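Local coordinates for protein citrate synthase (Thermotoga maritima, PDB 2P2W) that probably condenses acetyl-CoA with oxaloacetate and water to give citrate and free CoA, a step of the tricarboxylic acid cycle, at residues E223-E228 with E232-K237. Numbering follows the deposited sequence.
Sequences EEIGSE and EEFVQK
I225 and F234 meet in a CH-pi contact across the short connection between two consecutive helices, where helix 214-225 ends and helix 231-241 sets off in the largely helical fold of citrate synthase, away from the predicted active-site residues H250 and D300. The example shows how one aliphatic-aromatic pair can supply most of the surface buried between the facing segments of two such helices. G226 makes the break: its positive phi, 88°, takes the chain out of the first helix, and the turn that follows sends the second helix off at a steep angle to the first, with the CA atoms of I225 and F234 6.2 Å apart. F234 CG lies anti to the backbone N (chi1 177°), which extends the ring toward the first helix. There I225 CG1 sits over one ring face, 3.6 Å from the F234 ring centroid and 17° off the normal, while I225 CD1 lies over the CD2 side of the ring. Both residues are buried; polar groups border them on the solvent side. E224 reaches out on an extended chain and brings OE2 to the ring edge, 3.6 Å from F234 CE1, its carboxylate perpendicular to the ring. K237 NZ, 4.1 Å from E224 OE2, is too distant for a salt bridge, though the opposite charges probably attract; E224 OE1 makes a salt bridge with R243. Helix 275-289 packs nearby, V235 touching L283 and E228 forming a salt bridge with K275. At the start of the second helix, a water bridges the two segments, donating to E228 O and accepting from E232 N; E228 O and E232 N each lie 3.0 Å from the water oxygen.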
# COMPACT_ATOMS: atom_id res chain seq x y z
N GLU A 223 5.16 -19.19 23.80
CA GLU A 223 6.38 -19.63 24.47
C GLU A 223 6.67 -18.76 25.69
O GLU A 223 7.19 -19.25 26.70
CB GLU A 223 7.54 -19.64 23.47
CG GLU A 223 7.44 -20.86 22.55
CD GLU A 223 8.16 -20.74 21.21
OE1 GLU A 223 8.61 -19.63 20.86
OE2 GLU A 223 8.24 -21.76 20.49
N GLU A 224 6.32 -17.48 25.59
CA GLU A 224 6.52 -16.55 26.69
C GLU A 224 5.65 -17.00 27.87
O GLU A 224 6.06 -16.91 29.02
CB GLU A 224 6.11 -15.13 26.27
CG GLU A 224 6.57 -14.06 27.23
CD GLU A 224 5.95 -12.70 26.93
OE1 GLU A 224 5.78 -12.37 25.74
OE2 GLU A 224 5.64 -11.97 27.89
N ILE A 225 4.45 -17.48 27.56
CA ILE A 225 3.55 -17.97 28.59
C ILE A 225 4.18 -19.24 29.19
O ILE A 225 4.14 -19.46 30.40
CB ILE A 225 2.16 -18.31 28.01
CG1 ILE A 225 1.52 -17.03 27.43
CG2 ILE A 225 1.27 -18.90 29.09
CD1 ILE A 225 0.22 -17.27 26.69
N GLY A 226 4.74 -20.06 28.31
CA GLY A 226 5.42 -21.27 28.76
C GLY A 226 4.62 -22.54 28.92
O GLY A 226 5.02 -23.59 28.43
N SER A 227 3.49 -22.46 29.62
CA SER A 227 2.67 -23.65 29.82
C SER A 227 1.26 -23.28 30.25
O SER A 227 0.98 -22.13 30.59
CB SER A 227 3.28 -24.56 30.88
OG SER A 227 3.06 -24.02 32.17
N GLU A 228 0.40 -24.29 30.25
CA GLU A 228 -0.99 -24.12 30.64
C GLU A 228 -1.12 -23.62 32.08
O GLU A 228 -2.08 -22.94 32.41
CB GLU A 228 -1.74 -25.46 30.51
CG GLU A 228 -1.68 -26.10 29.14
CD GLU A 228 -0.50 -27.06 28.97
OE1 GLU A 228 0.66 -26.64 29.17
OE2 GLU A 228 -0.75 -28.24 28.63
N GLU A 232 -3.22 -18.08 33.37
CA GLU A 232 -3.92 -17.10 34.20
C GLU A 232 -3.06 -15.88 34.54
O GLU A 232 -3.48 -14.74 34.36
CB GLU A 232 -4.42 -17.74 35.49
CG GLU A 232 -5.15 -16.77 36.39
CD GLU A 232 -5.61 -17.40 37.68
OE1 GLU A 232 -5.30 -18.59 37.91
OE2 GLU A 232 -6.29 -16.71 38.47
N GLU A 233 -1.84 -16.13 35.02
CA GLU A 233 -0.92 -15.06 35.39
C GLU A 233 -0.56 -14.16 34.21
O GLU A 233 -0.46 -12.94 34.35
CB GLU A 233 0.35 -15.66 35.98
CG GLU A 233 1.34 -14.62 36.49
CD GLU A 233 2.39 -15.22 37.40
OE1 GLU A 233 2.19 -16.36 37.87
OE2 GLU A 233 3.42 -14.55 37.65
N PHE A 234 -0.34 -14.76 33.05
CA PHE A 234 0.02 -14.00 31.86
C PHE A 234 -1.12 -13.08 31.43
O PHE A 234 -0.90 -11.92 31.10
CB PHE A 234 0.36 -14.95 30.71
CG PHE A 234 0.68 -14.24 29.43
CD1 PHE A 234 1.91 -13.62 29.24
CD2 PHE A 234 -0.26 -14.19 28.40
CE1 PHE A 234 2.20 -12.95 28.05
CE2 PHE A 234 0.01 -13.52 27.21
CZ PHE A 234 1.25 -12.90 27.04
N VAL A 235 -2.34 -13.62 31.41
CA VAL A 235 -3.50 -12.84 31.00
C VAL A 235 -3.74 -11.66 31.94
O VAL A 235 -3.95 -10.54 31.49
CB VAL A 235 -4.78 -13.72 30.95
CG1 VAL A 235 -6.00 -12.86 30.68
CG2 VAL A 235 -4.63 -14.77 29.85
N GLN A 236 -3.68 -11.91 33.25
CA GLN A 236 -3.88 -10.85 34.22
C GLN A 236 -2.83 -9.75 34.05
O GLN A 236 -3.14 -8.56 34.16
CB GLN A 236 -3.83 -11.41 35.65
CG GLN A 236 -5.08 -12.19 36.03
CD GLN A 236 -6.36 -11.39 35.79
OE1 GLN A 236 -6.46 -10.23 36.19
NE2 GLN A 236 -7.34 -12.02 35.16
N LYS A 237 -1.60 -10.16 33.77
CA LYS A 237 -0.50 -9.23 33.55
C LYS A 237 -0.79 -8.37 32.33
O LYS A 237 -0.56 -7.16 32.35
CB LYS A 237 0.80 -10.01 33.33
CG LYS A 237 1.96 -9.16 32.80
CD LYS A 237 3.07 -10.04 32.23
CE LYS A 237 4.43 -9.39 32.38
NZ LYS A 237 5.41 -9.93 31.40
O HOH W 1 -3.51 -20.94 34.10